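Local coordinates for protein acetyltransferase-like, GNAT family (Bacteroides thetaiotaomicron, PDB 3EY5) that probably transfers an acetyl group to an amine, as other members of the GNAT acetyltransferase family do, at residues P9-T12 and S13-Q16; E22-L25 and V26-P30; N123-R127 and H128-L132; D164-G167 and I168-K171. All coordinates share one frame; numbering follows the deposited sequence.

Contact 1: residues P9-T12 and S13-Q16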
loop_
_atom_site.group_PDB
_atom_site.type_symbol
_atom_site.label_atom_id
_atom_site.label_comp_id
_atom_site.label_asym_id
_atom_site.label_seq_id
_atom_site.Cartn_x
_atom_site.Cartn_y
_atom_site.Cartn_z
ATOM N N PRO A 9 -8.631 1.049 -11.868
ATOM C CA PRO A 9 -8.601 2.387 -11.294
ATOM C C PRO A 9 -10.022 2.849 -10.993
ATOM O O PRO A 9 -10.968 2.507 -11.704
ATOM C CB PRO A 9 -7.979 3.238 -12.404
ATOM C CG PRO A 9 -7.133 2.273 -13.178
ATOM C CD PRO A 9 -7.805 0.948 -13.094
ATOM N N ILE A 10 -10.172 3.597 -9.921
ATOM C CA ILE A 10 -11.488 3.990 -9.509
ATOM C C ILE A 10 -11.488 5.457 -9.162
ATOM O O ILE A 10 -10.484 6.002 -8.708
ATOM C CB ILE A 10 -11.994 3.044 -8.376
ATOM C CG1 ILE A 10 -13.410 2.613 -8.636
ATOM C CG2 ILE A 10 -11.719 3.520 -6.933
ATOM C CD1 ILE A 10 -13.430 1.323 -9.407
ATOM N N THR A 11 -12.600 6.111 -9.470
ATOM C CA THR A 11 -12.840 7.468 -8.998
ATOM C C THR A 11 -14.002 7.449 -7.989
ATOM O O THR A 11 -14.727 6.468 -7.873
ATOM C CB THR A 11 -13.054 8.501 -10.174
ATOM O OG1 THR A 11 -13.714 7.878 -11.288
ATOM C CG2 THR A 11 -11.704 9.053 -10.647
ATOM N N THR A 12 -14.159 8.522 -7.241
ATOM C CA THR A 12 -15.315 8.661 -6.404
ATOM C C THR A 12 -16.593 8.792 -7.273
ATOM O O THR A 12 -17.709 8.788 -6.738
ATOM C CB THR A 12 -15.187 9.922 -5.564
ATOM O OG1 THR A 12 -15.159 11.063 -6.444
ATOM C CG2 THR A 12 -13.928 9.892 -4.739
ATOM N N SER A 13 -16.412 8.920 -8.597
ATOM C CA SER A 13 -17.502 8.852 -9.585
ATOM C C SER A 13 -18.094 7.451 -9.670
ATOM O O SER A 13 -19.243 7.275 -10.100
ATOM C CB SER A 13 -17.002 9.275 -10.975
ATOM O OG SER A 13 -16.567 10.631 -10.982
ATOM N N ASP A 14 -17.301 6.458 -9.265
ATOM C CA ASP A 14 -17.739 5.078 -9.213
ATOM C C ASP A 14 -18.275 4.815 -7.824
ATOM O O ASP A 14 -17.640 4.133 -7.016
ATOM C CB ASP A 14 -16.563 4.172 -9.520
ATOM C CG ASP A 14 -15.943 4.486 -10.842
ATOM O OD1 ASP A 14 -16.707 4.543 -11.829
ATOM O OD2 ASP A 14 -14.709 4.694 -10.902
ATOM N N VAL A 15 -19.454 5.372 -7.557
ATOM C CA VAL A 15 -20.080 5.349 -6.239
ATOM C C VAL A 15 -19.977 4.001 -5.514
ATOM O O VAL A 15 -19.410 3.946 -4.409
ATOM C CB VAL A 15 -21.537 5.912 -6.298
ATOM C CG1 VAL A 15 -22.503 5.143 -5.399
ATOM C CG2 VAL A 15 -21.543 7.398 -5.954
ATOM N N GLN A 16 -20.481 2.927 -6.132
ATOM C CA GLN A 16 -20.512 1.609 -5.472
ATOM C C GLN A 16 -19.121 1.085 -5.123
ATOM O O GLN A 16 -18.880 0.604 -4.001
ATOM C CB GLN A 16 -21.270 0.559 -6.291
ATOM C CG GLN A 16 -20.868 -0.888 -5.959
ATOM C CD GLN A 16 -21.911 -1.911 -6.349
ATOM O OE1 GLN A 16 -22.497 -2.570 -5.488
ATOM N NE2 GLN A 16 -22.141 -2.064 -7.654
#

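Contact 2: residues E22-L25 and V26-P30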
loop_
_atom_site.group_PDB
_atom_site.type_symbol
_atom_site.label_atom_id
_atom_site.label_comp_id
_atom_site.label_asym_id
_atom_site.label_seq_id
_atom_site.Cartn_x
_atom_site.Cartn_y
_atom_site.Cartn_z
ATOM N N GLU A 22 -13.758 2.275 0.582
ATOM C CA GLU A 22 -13.816 3.071 1.801
ATOM C C GLU A 22 -14.275 2.296 3.066
ATOM O O GLU A 22 -13.669 2.449 4.125
ATOM C CB GLU A 22 -14.749 4.255 1.562
ATOM C CG GLU A 22 -14.500 5.431 2.490
ATOM C CD GLU A 22 -15.420 6.590 2.179
ATOM O OE1 GLU A 22 -16.578 6.602 2.679
ATOM O OE2 GLU A 22 -14.985 7.482 1.410
ATOM N N GLU A 23 -15.341 1.498 2.954
ATOM C CA GLU A 23 -15.776 0.641 4.054
ATOM C C GLU A 23 -14.672 -0.359 4.452
ATOM O O GLU A 23 -14.352 -0.521 5.629
ATOM C CB GLU A 23 -17.095 -0.086 3.710
ATOM C CG GLU A 23 -17.638 -0.981 4.860
ATOM C CD GLU A 23 -19.176 -0.991 5.016
ATOM O OE1 GLU A 23 -19.911 -0.711 4.030
ATOM O OE2 GLU A 23 -19.655 -1.291 6.143
ATOM N N LEU A 24 -14.088 -1.012 3.451
ATOM C CA LEU A 24 -13.064 -2.002 3.672
ATOM C C LEU A 24 -11.789 -1.398 4.303
ATOM O O LEU A 24 -11.197 -1.978 5.231
ATOM C CB LEU A 24 -12.771 -2.686 2.342
ATOM C CG LEU A 24 -11.718 -3.764 2.319
ATOM C CD1 LEU A 24 -11.980 -4.799 3.454
ATOM C CD2 LEU A 24 -11.707 -4.425 0.922
ATOM N N LEU A 25 -11.385 -0.237 3.799
ATOM C CA LEU A 25 -10.309 0.553 4.405
ATOM C C LEU A 25 -10.527 0.847 5.902
ATOM O O LEU A 25 -9.634 0.642 6.722
ATOM C CB LEU A 25 -10.166 1.892 3.676
ATOM C CG LEU A 25 -9.097 2.866 4.192
ATOM C CD1 LEU A 25 -7.693 2.363 3.968
ATOM C CD2 LEU A 25 -9.312 4.257 3.557
ATOM N N VAL A 26 -11.710 1.335 6.256
ATOM C CA VAL A 26 -11.941 1.746 7.634
ATOM C C VAL A 26 -11.977 0.501 8.545
ATOM O O VAL A 26 -11.640 0.550 9.723
ATOM C CB VAL A 26 -13.234 2.583 7.708
ATOM C CG1 VAL A 26 -13.733 2.759 9.148
ATOM C CG2 VAL A 26 -12.996 3.952 7.024
ATOM N N GLU A 27 -12.366 -0.620 7.965
ATOM C CA GLU A 27 -12.478 -1.852 8.722
ATOM C C GLU A 27 -11.156 -2.578 8.849
ATOM O O GLU A 27 -10.989 -3.368 9.762
ATOM C CB GLU A 27 -13.572 -2.764 8.146
ATOM C CG GLU A 27 -14.982 -2.341 8.531
ATOM C CD GLU A 27 -15.056 -1.603 9.878
ATOM O OE1 GLU A 27 -14.496 -2.092 10.905
ATOM O OE2 GLU A 27 -15.698 -0.516 9.918
ATOM N N SER A 28 -10.221 -2.268 7.959
ATOM C CA SER A 28 -8.938 -2.927 7.907
ATOM C C SER A 28 -7.831 -2.227 8.715
ATOM O O SER A 28 -6.896 -2.881 9.155
ATOM C CB SER A 28 -8.456 -3.076 6.454
ATOM O OG SER A 28 -9.296 -3.927 5.724
ATOM N N PHE A 29 -7.905 -0.911 8.884
ATOM C CA PHE A 29 -6.784 -0.181 9.472
ATOM C C PHE A 29 -7.302 0.676 10.617
ATOM O O PHE A 29 -8.488 1.056 10.628
ATOM C CB PHE A 29 -6.053 0.657 8.412
ATOM C CG PHE A 29 -5.471 -0.161 7.263
ATOM C CD1 PHE A 29 -4.238 -0.815 7.393
ATOM C CD2 PHE A 29 -6.154 -0.284 6.058
ATOM C CE1 PHE A 29 -3.706 -1.593 6.333
ATOM C CE2 PHE A 29 -5.635 -1.053 4.997
ATOM C CZ PHE A 29 -4.412 -1.697 5.129
ATOM N N PRO A 30 -6.451 0.943 11.628
ATOM C CA PRO A 30 -6.911 1.908 12.626
ATOM C C PRO A 30 -6.973 3.304 11.994
ATOM O O PRO A 30 -6.220 3.577 11.059
ATOM C CB PRO A 30 -5.841 1.825 13.726
ATOM C CG PRO A 30 -5.244 0.457 13.527
ATOM C CD PRO A 30 -5.188 0.310 12.024
#

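Contact 3: residues N123-R127 and H128-L132. With SO4 (sulfate ion), chain B.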
loop_
_atom_site.group_PDB
_atom_site.type_symbol
_atom_site.label_atom_id
_atom_site.label_comp_id
_atom_site.label_asym_id
_atom_site.label_seq_id
_atom_site.Cartn_x
_atom_site.Cartn_y
_atom_site.Cartn_z
ATOM N N ASN A 123 7.625 -12.642 6.245
ATOM C CA ASN A 123 7.859 -13.889 5.501
ATOM C C ASN A 123 6.867 -14.103 4.347
ATOM O O ASN A 123 7.247 -14.619 3.277
ATOM C CB ASN A 123 7.940 -15.115 6.427
ATOM C CG ASN A 123 9.141 -15.017 7.380
ATOM O OD1 ASN A 123 10.258 -14.824 6.941
ATOM N ND2 ASN A 123 8.904 -15.139 8.660
ATOM N N PHE A 124 5.622 -13.706 4.540
ATOM C CA PHE A 124 4.694 -13.741 3.432
ATOM C C PHE A 124 5.246 -12.901 2.242
ATOM O O PHE A 124 5.357 -13.389 1.123
ATOM C CB PHE A 124 3.317 -13.276 3.861
ATOM C CG PHE A 124 2.402 -13.021 2.733
ATOM C CD1 PHE A 124 1.701 -14.056 2.157
ATOM C CD2 PHE A 124 2.248 -11.741 2.229
ATOM C CE1 PHE A 124 0.835 -13.812 1.089
ATOM C CE2 PHE A 124 1.383 -11.487 1.153
ATOM C CZ PHE A 124 0.686 -12.519 0.581
ATOM N N TYR A 125 5.649 -11.661 2.493
ATOM C CA TYR A 125 6.128 -10.851 1.381
ATOM C C TYR A 125 7.433 -11.376 0.769
ATOM O O TYR A 125 7.617 -11.291 -0.464
ATOM C CB TYR A 125 6.254 -9.395 1.782
ATOM C CG TYR A 125 4.915 -8.683 1.899
ATOM C CD1 TYR A 125 4.145 -8.448 0.769
ATOM C CD2 TYR A 125 4.432 -8.238 3.128
ATOM C CE1 TYR A 125 2.945 -7.810 0.841
ATOM C CE2 TYR A 125 3.199 -7.555 3.220
ATOM C CZ TYR A 125 2.471 -7.355 2.067
ATOM O OH TYR A 125 1.257 -6.706 2.098
ATOM N N GLN A 126 8.310 -11.926 1.615
ATOM C CA GLN A 126 9.575 -12.462 1.172
ATOM C C GLN A 126 9.368 -13.721 0.323
ATOM O O GLN A 126 10.060 -13.911 -0.685
ATOM C CB GLN A 126 10.479 -12.805 2.368
ATOM C CG GLN A 126 11.176 -11.611 3.017
ATOM C CD GLN A 126 12.072 -12.073 4.132
ATOM O OE1 GLN A 126 11.878 -13.157 4.666
ATOM N NE2 GLN A 126 13.093 -11.296 4.447
ATOM N N ARG A 127 8.449 -14.587 0.754
ATOM C CA ARG A 127 8.036 -15.703 -0.071
ATOM C C ARG A 127 7.571 -15.264 -1.432
ATOM O O ARG A 127 7.716 -16.013 -2.399
ATOM C CB ARG A 127 6.915 -16.496 0.584
ATOM C CG ARG A 127 7.440 -17.448 1.630
ATOM C CD ARG A 127 6.418 -18.496 2.005
ATOM N NE ARG A 127 5.085 -17.988 2.362
ATOM C CZ ARG A 127 4.739 -17.463 3.550
ATOM N NH1 ARG A 127 5.614 -17.321 4.525
ATOM N NH2 ARG A 127 3.485 -17.082 3.770
ATOM N N HIS A 128 7.007 -14.065 -1.534
ATOM C CA HIS A 128 6.495 -13.659 -2.820
ATOM C C HIS A 128 7.352 -12.613 -3.488
ATOM O O HIS A 128 6.849 -11.792 -4.264
ATOM C CB HIS A 128 5.011 -13.285 -2.745
ATOM C CG HIS A 128 4.142 -14.428 -2.319
ATOM N ND1 HIS A 128 3.727 -14.604 -1.013
ATOM C CD2 HIS A 128 3.663 -15.487 -3.010
ATOM C CE1 HIS A 128 3.008 -15.704 -0.925
ATOM N NE2 HIS A 128 2.953 -16.261 -2.122
ATOM N N GLY A 129 8.655 -12.663 -3.200
ATOM C CA GLY A 129 9.648 -11.939 -3.974
ATOM C C GLY A 129 9.962 -10.505 -3.611
ATOM O O GLY A 129 10.591 -9.806 -4.406
ATOM N N PHE A 130 9.543 -10.070 -2.418
ATOM C CA PHE A 130 9.983 -8.798 -1.865
ATOM C C PHE A 130 11.217 -9.004 -1.003
ATOM O O PHE A 130 11.312 -9.991 -0.255
ATOM C CB PHE A 130 8.862 -8.120 -1.054
ATOM C CG PHE A 130 7.745 -7.601 -1.903
ATOM C CD1 PHE A 130 7.632 -6.243 -2.144
ATOM C CD2 PHE A 130 6.807 -8.467 -2.471
ATOM C CE1 PHE A 130 6.586 -5.725 -2.918
ATOM C CE2 PHE A 130 5.758 -7.959 -3.271
ATOM C CZ PHE A 130 5.656 -6.581 -3.496
ATOM N N THR A 131 12.149 -8.059 -1.113
ATOM C CA THR A 131 13.335 -7.995 -0.285
ATOM C C THR A 131 13.092 -7.051 0.888
ATOM O O THR A 131 12.646 -5.904 0.688
ATOM C CB THR A 131 14.547 -7.466 -1.084
ATOM O OG1 THR A 131 14.796 -8.327 -2.204
ATOM C CG2 THR A 131 15.806 -7.462 -0.229
ATOM N N LEU A 132 13.402 -7.529 2.097
ATOM C CA LEU A 132 13.359 -6.679 3.290
ATOM C C LEU A 132 14.555 -5.713 3.404
ATOM O O LEU A 132 15.697 -6.149 3.406
ATOM C CB LEU A 132 13.275 -7.527 4.553
ATOM C CG LEU A 132 13.232 -6.694 5.844
ATOM C CD1 LEU A 132 11.958 -5.868 5.884
ATOM C CD2 LEU A 132 13.347 -7.589 7.079
HETATM S S SO4 B . 1.668 -18.437 0.727
HETATM O O1 SO4 B . 1.126 -17.555 1.771
HETATM O O2 SO4 B . 3.119 -18.328 0.579
HETATM O O3 SO4 B . 1.076 -17.984 -0.548
HETATM O O4 SO4 B . 1.317 -19.830 0.993
#

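Contact 4: residues D164-G167 and I168-K171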
loop_
_atom_site.group_PDB
_atom_site.type_symbol
_atom_site.label_atom_id
_atom_site.label_comp_id
_atom_site.label_asym_id
_atom_site.label_seq_id
_atom_site.Cartn_x
_atom_site.Cartn_y
_atom_site.Cartn_z
ATOM N N ASP A 164 19.635 3.370 -2.989
ATOM C CA ASP A 164 18.333 3.976 -3.330
ATOM C C ASP A 164 17.477 4.436 -2.128
ATOM O O ASP A 164 16.630 5.326 -2.268
ATOM C CB ASP A 164 17.526 3.008 -4.228
ATOM C CG ASP A 164 18.264 2.645 -5.518
ATOM O OD1 ASP A 164 18.531 3.551 -6.329
ATOM O OD2 ASP A 164 18.575 1.450 -5.751
ATOM N N TYR A 165 17.729 3.843 -0.963
ATOM C CA TYR A 165 16.888 4.036 0.219
ATOM C C TYR A 165 16.645 5.503 0.623
ATOM O O TYR A 165 15.509 5.904 0.923
ATOM C CB TYR A 165 17.448 3.274 1.419
ATOM C CG TYR A 165 16.767 3.711 2.700
ATOM C CD1 TYR A 165 17.418 4.530 3.621
ATOM C CD2 TYR A 165 15.455 3.326 2.965
ATOM C CE1 TYR A 165 16.767 4.953 4.798
ATOM C CE2 TYR A 165 14.795 3.733 4.125
ATOM C CZ TYR A 165 15.448 4.544 5.034
ATOM O OH TYR A 165 14.781 4.941 6.169
ATOM N N GLU A 166 17.719 6.293 0.618
ATOM C CA GLU A 166 17.658 7.673 1.079
ATOM C C GLU A 166 16.795 8.509 0.144
ATOM O O GLU A 166 15.972 9.318 0.607
ATOM C CB GLU A 166 19.070 8.260 1.229
ATOM C CG GLU A 166 19.833 7.642 2.390
ATOM C CD GLU A 166 19.134 7.814 3.761
ATOM O OE1 GLU A 166 19.589 7.184 4.756
ATOM O OE2 GLU A 166 18.137 8.570 3.857
ATOM N N GLY A 167 16.941 8.263 -1.158
ATOM C CA GLY A 167 16.166 8.966 -2.145
ATOM C C GLY A 167 14.717 8.521 -2.101
ATOM O O GLY A 167 13.820 9.326 -2.319
ATOM N N ILE A 168 14.472 7.247 -1.828
ATOM C CA ILE A 168 13.083 6.781 -1.752
ATOM C C ILE A 168 12.396 7.316 -0.486
ATOM O O ILE A 168 11.264 7.827 -0.555
ATOM C CB ILE A 168 12.991 5.278 -1.826
ATOM C CG1 ILE A 168 13.317 4.835 -3.265
ATOM C CG2 ILE A 168 11.620 4.802 -1.371
ATOM C CD1 ILE A 168 13.729 3.381 -3.340
ATOM N N ARG A 169 13.085 7.226 0.650
ATOM C CA ARG A 169 12.554 7.751 1.911
ATOM C C ARG A 169 12.149 9.183 1.744
ATOM O O ARG A 169 11.069 9.586 2.169
ATOM C CB ARG A 169 13.618 7.682 3.002
ATOM C CG ARG A 169 13.096 8.097 4.361
ATOM C CD ARG A 169 14.223 8.062 5.363
ATOM N NE ARG A 169 14.584 9.387 5.847
ATOM C CZ ARG A 169 15.391 10.243 5.217
ATOM N NH1 ARG A 169 15.641 11.415 5.775
ATOM N NH2 ARG A 169 15.934 9.953 4.028
ATOM N N HIS A 170 13.028 9.959 1.120
ATOM C CA HIS A 170 12.771 11.359 0.920
ATOM C C HIS A 170 11.494 11.565 0.067
ATOM O O HIS A 170 10.606 12.312 0.454
ATOM C CB HIS A 170 14.013 12.097 0.345
ATOM C CG HIS A 170 13.780 13.565 0.140
ATOM N ND1 HIS A 170 13.758 14.468 1.186
ATOM C CD2 HIS A 170 13.495 14.279 -0.975
ATOM C CE1 HIS A 170 13.498 15.677 0.721
ATOM N NE2 HIS A 170 13.331 15.592 -0.588
ATOM N N LYS A 171 11.400 10.891 -1.069
ATOM C CA LYS A 171 10.182 10.903 -1.891
ATOM C C LYS A 171 8.892 10.551 -1.134
ATOM O O LYS A 171 7.872 11.215 -1.311
ATOM C CB LYS A 171 10.332 9.947 -3.097
ATOM C CG LYS A 171 11.467 10.322 -4.041
ATOM C CD LYS A 171 11.481 9.451 -5.312
ATOM C CE LYS A 171 12.786 9.603 -6.132
ATOM N NZ LYS A 171 13.894 8.632 -5.738
#

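Contact 1: residues P9-T12 and S13-Q16
Asp14 folds its carboxylate back over the chain that leads up to it, and one oxygen does nearly all the work. Its OD2 accepts the backbone N-H of Thr11, with 2.9 Å from Thr11 N to Asp14 OD2 in an almost straight bond (172°). The N-H comes in on the anti side of the carboxylate, 27° out of its plane. Thr11 OG1 adds a weak second bond to the same oxygen, at 3.4 Å from Asp14 OD2, and the same OG1 also touches CB of Ser13. Ile10 meets this oxygen too: its side chain runs obliquely past that of Asp14 and brings CG1 to 3.3 Å from Asp14 OD2. With CG anti to its own carbonyl carbon (chi1 -57°), Asp14 swings the carboxylate beside its backbone N and back toward Thr11. The main chain here is a type I beta turn from Thr11 to Asp14, the bend by which the chain leaves strand 6-9 and enters helix 15-28. Its closing bond runs from Asp14 N to Thr11 O at 2.9 Å. Asp14 stands at the N-cap position, yet its side chain caps no helix N-H, being spent on the turn instead. A leucine here, keeping the bulk but not the charge, would probably leave the Thr11 N-H without its acceptor and the turn with little beyond its backbone bond. Thr12 points its CB away from Ser13-Gln16, and its OG1 is hydrogen-bonded to Asp45 on helix 37-46. Ile10, buried, packs against Asn52 and Ile54 of strand 50-57.

Contact 2: residues E22-L25 and V26-P30
The Ser28 hydroxyl reaches back one turn to the carbonyl of Leu24. Ser28 OG donates to Leu24 O at 2.8 Å, coming from above the carbonyl plane, 38° out of it. The torsion that sets OG beside the backbone N (chi1 -65°) turns the hydroxyl toward that oxygen, and Leu24 CD1 touches it from 3.6 Å away, measured to Ser28 OG. The backbone N-H of Ser28 gives Leu24 O a weak bond as well. Main-chain bonds carry the rest: Val26 N to Glu22 O and Glu27 N to Glu23 O, both 3.1 Å, continue the alpha-helical pattern. This is the C-terminal turn of helix 15-28, and Phe29 is where the chain leaves helical angles. There Leu25 O accepts two N-H groups, Ser28 N and Phe29 N, from the same face of its plane, and this carbonyl oxygen also lies at the edge of the Phe29 ring.

Among apolar contacts, Leu25 and Phe29 carry the load. Their side chains cross at about a right angle, with Leu25 CD1 3.7 Å from Phe29 CD2. Leu25 continues onto Leu37 and Leu40 of helix 37-46 and onto Phe64 of strand 60-69, and the Phe29 ring meets that of His78 on strand 74-81.

On the exposed side, the stem of Glu27 bends back along the helix, its CB and CG each 3.5 Å from Glu23 O.

Contact 3: residues N123-R127 and H128-L132
Helix 116-127 ends here in a Schellman motif: Phe130 N binds Tyr125 O at 3.0 Å, Gly129 N binds Gln126 O at 3.1 Å, and Gly129, the C-prime residue, takes the positive phi (87°) that favours glycine. His128 turns back along the helix with CG beside its backbone N (chi1 -62°), and its ND1 donates to Phe124 O at 2.9 Å, adding a side-chain bond to the helix end. The same nitrogen lies over one face of the Phe124 ring, near its rim; the two planes meet obliquely at 55°. At the edge of the imidazole, near its plane, lies a sulfate, probably from the crystallisation liquor, with NE2 of His128 3.0 Å from its O3. Arg127 holds that ion by the edge of its guanidinium, donating in nearly straight bonds from NE to sulfate O2 (2.7 Å) and from NH2 to O1. The charge of Arg127 probably offsets part of the anion's. An alanine in place of the histidine would probably leave Phe124 O without its side-chain donor and one face of the phenyl ring less covered. Farther along, the edge of the Tyr125 ring meets the face of Phe130, centroids 5.7 Å apart. Tyr125 and Phe130 both rest on Leu108 of strand 106-110, His128 and Phe124 reach Leu95 of helix 90-101, and Leu132, already in strand 131-134, touches Tyr152 and Met154 of strand 149-156.

Contact 4: residues D164-G167 and I168-K171
Tyr165 spreads its ring beneath the aliphatic stem of Arg169, whose CB lies over one face, toward the rim. The two side chains cross at a slant, and CD of Arg169 comes to 3.3 Å from OH of Tyr165. Both residues sit on helix 161-176, the last helix of the chain, and are one turn apart, joined by the bond from Arg169 N to Tyr165 O at 2.8 Å. CG of Tyr165, anti to the backbone N (chi1 167°), sends the ring along the helix side that faces Trp133 and Tyr137 of the neighbouring strands. Arg169 also touches Tyr137.

On the exposed side, Glu166 runs alongside Arg169 and points the same way, closing a salt bridge of 2.6 Å between Glu166 OE2 and Arg169 NH2. Carboxylate and guanidinium are steeply inclined, 74° between planes, so a single oxygen meets a single nitrogen instead of a paired, flat engagement. The charges would be expected to offset one another there.

Buried Ile168 lies on another side of the helix. Its CD1 reaches CB of Asp164 at 3.9 Å, and it packs against Phe73 and Trp133; Asp164 OD2 is taken by Asp160 N. One turn on, Lys171 curls back over Gly167, its backbone N binding Gly167 O at 3.1 Å. Its NZ makes a long, weak ion pair with Glu72 and, brought round by a bend at the last torsion (chi4 90°), adds a weak bond of 3.5 Å to that same Gly167 O.

Overall arrangement
From the N terminus, the four contacts follow one another in series; none nests in or crosses another. Contact 1 closes the turn between strand 6-9 and helix 15-28, and contact 2 finishes that same helix, their centres about 17 Å apart. The chain then runs through helix 37-46, strands 50-57, 60-69 and 74-81, antiparallel in turn, helix 90-101 and strand 106-110 before contact 3 ends helix 116-127 and passes into strand 131-134. Strands 136-139 and 149-156 lead on to contact 4, within the final helix 161-176, its centre about 20 Å from that of contact 3. Contacts 3 and 4 both stand across the chain's centre from contact 1, so the set spans the mixed sheet.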